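PDB 3N89: defective in germ line development protein 3, isoform a from Caenorhabditis elegans, which acts in germline development as the Bicaudal-C ortholog, four of its KH domains forming a globular structural platform and probably serving RNA-linked regulation. Local coordinates for residues L188-S193 with Y254-L259; R215-I220 with V248-R253; K321-K326 with I354-L359. All coordinates share one frame; numbering follows the deposited sequence.

Interaction 1: L188-S193 with Y254-L259; sequences LHFTLS and YIMDLL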
# COMPACT_ATOMS: atom_id res chain seq x y z
N LEU A 188 14.26 8.41 -3.50
CA LEU A 188 13.49 7.22 -3.17
C LEU A 188 12.84 6.69 -4.43
O LEU A 188 12.29 7.45 -5.23
CB LEU A 188 12.40 7.52 -2.14
CG LEU A 188 11.53 6.29 -1.82
CD1 LEU A 188 11.51 6.04 -0.32
CD2 LEU A 188 10.13 6.47 -2.37
N HIS A 189 12.89 5.37 -4.60
CA HIS A 189 12.31 4.72 -5.76
C HIS A 189 11.05 3.94 -5.41
O HIS A 189 11.11 2.84 -4.86
CB HIS A 189 13.35 3.80 -6.38
CG HIS A 189 14.51 4.53 -6.98
ND1 HIS A 189 15.82 4.24 -6.66
CD2 HIS A 189 14.56 5.52 -7.91
CE1 HIS A 189 16.62 5.02 -7.37
NE2 HIS A 189 15.88 5.80 -8.13
N PHE A 190 9.89 4.52 -5.72
CA PHE A 190 8.63 3.84 -5.44
C PHE A 190 8.22 2.99 -6.64
O PHE A 190 8.19 3.48 -7.77
CB PHE A 190 7.54 4.86 -5.12
CG PHE A 190 6.30 4.25 -4.54
CD1 PHE A 190 6.30 3.72 -3.25
CD2 PHE A 190 5.11 4.20 -5.28
CE1 PHE A 190 5.15 3.15 -2.72
CE2 PHE A 190 3.96 3.63 -4.75
CZ PHE A 190 3.98 3.10 -3.47
N THR A 191 7.92 1.72 -6.40
CA THR A 191 7.51 0.81 -7.46
C THR A 191 6.01 0.62 -7.42
O THR A 191 5.47 -0.04 -6.52
CB THR A 191 8.15 -0.58 -7.31
OG1 THR A 191 7.94 -1.05 -5.97
CG2 THR A 191 9.62 -0.53 -7.63
N LEU A 192 5.33 1.19 -8.39
CA LEU A 192 3.89 1.08 -8.47
C LEU A 192 3.58 0.05 -9.54
O LEU A 192 4.41 -0.19 -10.42
CB LEU A 192 3.28 2.43 -8.89
CG LEU A 192 1.76 2.53 -8.79
CD1 LEU A 192 1.37 2.57 -7.32
CD2 LEU A 192 1.26 3.79 -9.51
N SER A 193 2.42 -0.57 -9.45
CA SER A 193 2.02 -1.53 -10.48
C SER A 193 1.52 -0.69 -11.64
O SER A 193 0.55 0.06 -11.50
CB SER A 193 0.91 -2.44 -9.97
OG SER A 193 1.44 -3.48 -9.18
N TYR A 254 2.26 10.40 0.91
CA TYR A 254 1.15 10.90 0.10
C TYR A 254 0.90 9.99 -1.11
O TYR A 254 -0.25 9.73 -1.48
CB TYR A 254 1.40 12.34 -0.34
CG TYR A 254 1.38 13.36 0.79
CD1 TYR A 254 0.80 13.05 2.03
CD2 TYR A 254 1.92 14.63 0.61
CE1 TYR A 254 0.76 13.99 3.06
CE2 TYR A 254 1.88 15.58 1.63
CZ TYR A 254 1.30 15.25 2.85
OH TYR A 254 1.26 16.20 3.85
N ILE A 255 1.98 9.51 -1.72
CA ILE A 255 1.86 8.61 -2.86
C ILE A 255 1.13 7.37 -2.37
O ILE A 255 0.15 6.95 -2.97
CB ILE A 255 3.24 8.17 -3.41
CG1 ILE A 255 4.00 9.38 -3.97
CG2 ILE A 255 3.05 7.13 -4.49
CD1 ILE A 255 5.38 9.04 -4.56
N MET A 256 1.59 6.80 -1.26
CA MET A 256 0.95 5.61 -0.70
C MET A 256 -0.50 5.82 -0.27
O MET A 256 -1.28 4.88 -0.21
CB MET A 256 1.75 5.05 0.48
CG MET A 256 3.11 4.48 0.12
SD MET A 256 3.69 3.20 1.29
CE MET A 256 3.37 4.01 2.89
N ASP A 257 -0.88 7.06 0.07
CA ASP A 257 -2.26 7.32 0.46
C ASP A 257 -3.17 7.11 -0.75
O ASP A 257 -4.38 6.94 -0.61
CB ASP A 257 -2.44 8.76 0.96
CG ASP A 257 -1.97 8.97 2.40
OD1 ASP A 257 -1.99 8.01 3.21
OD2 ASP A 257 -1.61 10.12 2.71
N LEU A 258 -2.58 7.13 -1.95
CA LEU A 258 -3.34 6.98 -3.19
C LEU A 258 -3.54 5.54 -3.65
O LEU A 258 -4.41 5.26 -4.47
CB LEU A 258 -2.68 7.77 -4.33
CG LEU A 258 -2.70 9.30 -4.24
CD1 LEU A 258 -2.07 9.91 -5.50
CD2 LEU A 258 -4.12 9.79 -4.09
N LEU A 259 -2.71 4.63 -3.13
CA LEU A 259 -2.79 3.22 -3.47
C LEU A 259 -4.21 2.70 -3.24
O LEU A 259 -4.80 2.98 -2.20
CB LEU A 259 -1.82 2.41 -2.61
CG LEU A 259 -0.35 2.45 -3.00
CD1 LEU A 259 0.47 1.76 -1.94
CD2 LEU A 259 -0.16 1.78 -4.37
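The sheet-to-helix core of a type I KH domain, the third in this chain, is built here: Phe190 and Leu192 of strand 186-193 pack against Ile255, Met256 and Leu259 at the end of helix 245-257. Two residues apart on the strand, Phe190 and Leu192 both point to the helix side. Phe190 reaches across, with CG anti to the backbone N (chi1 -168°), and its ring meets three residues in turn. Ile255 slides past it in the opposite direction and lays its CG2 methyl against the ring obliquely, 3.6 Å from Phe190 CE2. Met256 also comes in obliquely, with its CG 3.7 Å from Phe190 CE1; this methylene, with no methyl branch beside it, can lie close to the ring. Leu259, just beyond the helix, meets the phenyl tip to tip, its CD1 lying near the ring plane, 4.1 Å from Phe190 CZ. The other methyl of Leu259, CD2, touches Leu192 CD1 at 3.4 Å, so one branched side chain serves both strand residues. From the strand's opposite face, Thr191 gives its OG1 to a hydrogen bond with Gln39 NE2, and the ring of His189 meets Phe109. Val241 of the adjacent strand also packs on Ile255. No hydrogen bond links the two segments, and the closest approaches are all between carbon atoms. The adhesion therefore comes from burying apolar surface, 214 Å² in all, and depends on the fit of shapes, with a large flat ring set among flexible and branched aliphatic chains.

Interaction 2: R215-I220 with V248-R253; sequences RETTTI and VLKARR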
# COMPACT_ATOMS: atom_id res chain seq x y z
N ARG A 215 4.40 20.33 -4.85
CA ARG A 215 4.04 21.62 -4.28
C ARG A 215 3.90 21.60 -2.76
O ARG A 215 4.28 22.57 -2.10
CB ARG A 215 2.73 22.13 -4.90
N GLU A 216 3.36 20.52 -2.23
CA GLU A 216 3.14 20.39 -0.79
C GLU A 216 4.34 19.84 -0.02
O GLU A 216 4.47 20.05 1.18
CB GLU A 216 1.94 19.48 -0.51
CD GLU A 216 0.07 21.17 -0.78
N THR A 217 5.22 19.13 -0.72
CA THR A 217 6.35 18.51 -0.04
C THR A 217 7.73 19.02 -0.45
O THR A 217 8.74 18.56 0.09
CB THR A 217 6.33 16.99 -0.25
OG1 THR A 217 7.26 16.36 0.63
CG2 THR A 217 6.70 16.65 -1.68
N THR A 218 7.78 19.97 -1.38
CA THR A 218 9.05 20.51 -1.84
C THR A 218 9.92 19.32 -2.22
O THR A 218 10.88 19.00 -1.54
CB THR A 218 9.79 21.28 -0.72
OG1 THR A 218 8.84 21.78 0.23
CG2 THR A 218 10.58 22.43 -1.30
N THR A 219 9.55 18.66 -3.30
CA THR A 219 10.28 17.49 -3.76
C THR A 219 10.16 17.48 -5.27
O THR A 219 9.36 18.22 -5.84
CB THR A 219 9.64 16.20 -3.18
OG1 THR A 219 9.80 16.20 -1.75
CG2 THR A 219 10.30 14.97 -3.75
N ILE A 220 10.97 16.66 -5.92
CA ILE A 220 10.91 16.56 -7.37
C ILE A 220 10.50 15.13 -7.67
O ILE A 220 11.02 14.19 -7.07
CB ILE A 220 12.26 16.90 -8.03
CG1 ILE A 220 12.61 18.38 -7.76
CG2 ILE A 220 12.19 16.66 -9.53
CD1 ILE A 220 14.00 18.78 -8.21
N VAL A 248 11.04 13.78 1.40
CA VAL A 248 10.89 12.56 0.62
C VAL A 248 9.97 11.55 1.31
O VAL A 248 9.02 11.05 0.70
CB VAL A 248 12.24 11.88 0.34
CG1 VAL A 248 12.04 10.70 -0.59
CG2 VAL A 248 13.21 12.87 -0.27
N LEU A 249 10.26 11.25 2.57
CA LEU A 249 9.44 10.30 3.31
C LEU A 249 8.00 10.82 3.44
O LEU A 249 7.10 10.08 3.81
CB LEU A 249 10.05 10.02 4.69
CG LEU A 249 11.48 9.45 4.70
CD1 LEU A 249 11.82 8.99 6.11
CD2 LEU A 249 11.60 8.27 3.73
N LYS A 250 7.81 12.10 3.13
CA LYS A 250 6.48 12.71 3.19
C LYS A 250 5.83 12.49 1.82
O LYS A 250 4.63 12.24 1.71
CB LYS A 250 6.59 14.21 3.49
CG LYS A 250 5.39 14.77 4.23
CD LYS A 250 5.22 14.03 5.55
CE LYS A 250 3.86 14.28 6.16
NZ LYS A 250 3.59 13.34 7.29
N ALA A 251 6.64 12.60 0.78
CA ALA A 251 6.13 12.37 -0.57
C ALA A 251 5.67 10.91 -0.60
O ALA A 251 4.56 10.61 -1.05
CB ALA A 251 7.23 12.60 -1.59
N ARG A 252 6.52 10.02 -0.12
CA ARG A 252 6.20 8.59 -0.08
C ARG A 252 4.81 8.37 0.53
O ARG A 252 3.95 7.74 -0.08
CB ARG A 252 7.25 7.86 0.76
CG ARG A 252 6.85 6.48 1.24
CD ARG A 252 7.58 6.14 2.53
NE ARG A 252 7.27 4.80 3.03
CZ ARG A 252 7.57 3.69 2.37
NH1 ARG A 252 8.17 3.76 1.19
NH2 ARG A 252 7.28 2.51 2.90
N ARG A 253 4.60 8.92 1.72
CA ARG A 253 3.33 8.78 2.42
C ARG A 253 2.13 9.26 1.59
O ARG A 253 1.09 8.60 1.56
CB ARG A 253 3.40 9.53 3.75
CG ARG A 253 2.85 8.74 4.95
CZ ARG A 253 4.91 7.27 7.22
NH1 ARG A 253 3.84 6.93 7.93
NH2 ARG A 253 6.09 7.35 7.83
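Thr217, the last residue of helix 209-217, faces Lys250 and Ala251 of helix 245-257. Its OG1 is anti to the backbone N (chi1 -168°) and lies 3.6 Å from Lys250 CB, while its CG2 methyl stands 4.1 Å from Ala251 CB. A small residue suits this point of helix 245-257: the CA atoms of Thr217 and Ala251 are only 6.2 Å apart. Lys250 offers just the base of its side chain; the chain bends at chi2 (59°), which places CD, and its end leads away from the contact. Next comes Thr218, where the helix ends with a positive phi of 52° and the chain turns off toward strand 220-222. Asn247, near the start of helix 245-257, donates a hydrogen bond from ND2 to Thr217 O, one of the carbonyls left at the helix end. Thr219 then points back inward, its OG1 4.2 Å from Val248 N and 4.4 Å from Ala251 CB. Threonine fits both inward positions, being compact. Val241 of strand 236-242 underlies Thr219, Val248 and Ala251. Here helix 209-217 and helix 245-257, the second and last helices of the beta-alpha-alpha-beta-beta-alpha order, meet over the antiparallel sheet, as in the type I KH fold.

Interaction 3: K321-K326 with I354-L359; sequences KEFNIK and IWHHSL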
# COMPACT_ATOMS: atom_id res chain seq x y z
N LYS A 321 -9.56 4.31 -2.12
CA LYS A 321 -8.12 4.49 -1.98
C LYS A 321 -7.76 4.34 -0.50
O LYS A 321 -8.54 4.74 0.36
CB LYS A 321 -7.68 5.86 -2.51
CG LYS A 321 -7.80 5.97 -4.03
CD LYS A 321 -7.34 7.32 -4.56
CE LYS A 321 -7.34 7.34 -6.08
NZ LYS A 321 -6.48 6.24 -6.65
N GLU A 322 -6.61 3.74 -0.22
CA GLU A 322 -6.16 3.49 1.15
C GLU A 322 -6.48 4.57 2.17
O GLU A 322 -7.18 4.31 3.15
CB GLU A 322 -4.64 3.24 1.19
CG GLU A 322 -4.28 1.85 1.74
CD GLU A 322 -2.88 1.77 2.30
OE1 GLU A 322 -1.92 2.16 1.60
OE2 GLU A 322 -2.74 1.32 3.45
N PHE A 323 -5.99 5.78 1.92
CA PHE A 323 -6.20 6.90 2.84
C PHE A 323 -7.64 7.03 3.30
O PHE A 323 -7.91 7.50 4.40
CB PHE A 323 -5.74 8.21 2.19
CG PHE A 323 -6.77 8.86 1.32
CD1 PHE A 323 -7.66 9.78 1.86
CD2 PHE A 323 -6.86 8.54 -0.03
CE1 PHE A 323 -8.63 10.38 1.05
CE2 PHE A 323 -7.82 9.14 -0.84
CZ PHE A 323 -8.70 10.06 -0.29
N ASN A 324 -8.57 6.61 2.45
CA ASN A 324 -9.99 6.70 2.74
C ASN A 324 -10.54 5.43 3.39
O ASN A 324 -11.76 5.22 3.45
CB ASN A 324 -10.72 7.01 1.43
CG ASN A 324 -12.10 7.59 1.64
OD1 ASN A 324 -12.39 8.16 2.69
ND2 ASN A 324 -12.95 7.47 0.63
N ILE A 325 -9.64 4.60 3.91
CA ILE A 325 -10.03 3.35 4.55
C ILE A 325 -11.03 3.54 5.68
O ILE A 325 -11.94 2.72 5.86
CB ILE A 325 -8.80 2.60 5.14
CG1 ILE A 325 -9.23 1.25 5.70
CG2 ILE A 325 -8.17 3.42 6.26
CD1 ILE A 325 -8.09 0.41 6.21
N LYS A 326 -10.88 4.62 6.44
CA LYS A 326 -11.79 4.87 7.54
C LYS A 326 -13.23 4.91 7.08
O LYS A 326 -14.14 4.61 7.85
CB LYS A 326 -11.44 6.19 8.25
CG LYS A 326 -12.29 6.43 9.50
CD LYS A 326 -12.19 7.86 10.01
CE LYS A 326 -10.82 8.18 10.58
NZ LYS A 326 -10.84 9.44 11.37
N ILE A 354 -3.38 15.02 2.86
CA ILE A 354 -3.80 16.21 2.13
C ILE A 354 -4.85 15.79 1.11
O ILE A 354 -5.47 16.64 0.46
CB ILE A 354 -2.63 16.87 1.37
CG1 ILE A 354 -2.07 15.89 0.33
CG2 ILE A 354 -1.54 17.31 2.35
CD1 ILE A 354 -1.02 16.49 -0.59
N TRP A 355 -5.06 14.49 0.98
CA TRP A 355 -6.02 13.96 0.02
C TRP A 355 -7.47 13.99 0.48
O TRP A 355 -8.38 13.68 -0.29
CB TRP A 355 -5.62 12.54 -0.37
CG TRP A 355 -4.34 12.51 -1.15
CD1 TRP A 355 -3.23 11.77 -0.86
CD2 TRP A 355 -4.04 13.27 -2.32
NE1 TRP A 355 -2.24 12.03 -1.78
CE2 TRP A 355 -2.71 12.95 -2.69
CE3 TRP A 355 -4.75 14.20 -3.09
CZ2 TRP A 355 -2.09 13.52 -3.81
CZ3 TRP A 355 -4.13 14.77 -4.20
CH2 TRP A 355 -2.81 14.43 -4.55
N HIS A 356 -7.70 14.36 1.73
CA HIS A 356 -9.06 14.44 2.24
C HIS A 356 -9.75 15.70 1.74
O HIS A 356 -10.97 15.84 1.90
CB HIS A 356 -9.05 14.43 3.78
CG HIS A 356 -8.91 13.06 4.38
ND1 HIS A 356 -9.82 12.05 4.15
CD2 HIS A 356 -7.97 12.54 5.20
CE1 HIS A 356 -9.45 10.97 4.81
NE2 HIS A 356 -8.33 11.24 5.46
N HIS A 357 -8.99 16.61 1.14
CA HIS A 357 -9.56 17.88 0.66
C HIS A 357 -9.06 18.36 -0.71
O HIS A 357 -9.67 19.23 -1.32
N SER A 358 -7.96 17.78 -1.20
CA SER A 358 -7.41 18.20 -2.48
C SER A 358 -7.45 17.14 -3.58
O SER A 358 -6.73 17.25 -4.57
CB SER A 358 -5.97 18.69 -2.30
OG SER A 358 -5.16 17.66 -1.75
N LEU A 359 -8.29 16.12 -3.41
CA LEU A 359 -8.38 15.06 -4.41
C LEU A 359 -9.69 15.11 -5.21
O LEU A 359 -10.78 14.96 -4.66
CB LEU A 359 -8.28 13.69 -3.74
CG LEU A 359 -8.40 12.51 -4.71
CD1 LEU A 359 -7.06 12.30 -5.41
CD2 LEU A 359 -8.81 11.25 -3.95
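Phe323 sits in a short 3-10 turn leading into helix 325-335, and its CA lies 7.6 Å from that of Trp355, in a bend whose residues 354-356 have helical torsions without the regular bonds. A chi1 of 85° sets Phe323 CG between its backbone N and carbonyl carbon, and the ring has one face under Trp355 CB and the other against Asn324 CB. The Trp355 methylene makes a CH-pi contact, with CB 3.8 Å from the Phe323 ring centroid and almost on the normal. The indole continues past and turns an edge toward the same phenyl. His356 meets Phe323 in a T-shaped pair: the phenyl edge points at the imidazole face, with planes at 73° and Phe323 CD1 3.7 Å from His356 CE1. Leu359 CD2 fills in obliquely, 3.9 Å from Phe323 CZ, and also meets the methylenes of Lys321 at CD, 4.2 Å away. Long and amphipathic, Lys321 packs through its stem while NZ hydrogen-bonds to Gln199 O and Leu258 O. Trp355 likewise has one donor, NE1, which hydrogen-bonds to Tyr254 O. The indole also rests on Leu209 and Ile213, so Trp355 connects helices 209-217 and 245-257 to the Phe323 turn ahead of helix 325-335.

In the fold
From the N terminus, strand 186-193 opens the third KH domain, and interaction 1 closes a loop of 60 residues when helix 245-257 returns over it. Interaction 2 falls within that loop, closing a smaller one of 27 residues by setting helix 209-217 beside the same helix. Both therefore use helix 245-257, and they touch where Leu188 CB packs 3.6 Å from Val248 CG1. Interaction 3 follows in series without crossing either: it brings the loop of 354-359 back to 321-326, at the head of the last helix. Just before strand 260-268, Leu259 O probably hydrogen-bonds to Glu322 N, tying the chain beyond helix 245-257 to the start of the last helix.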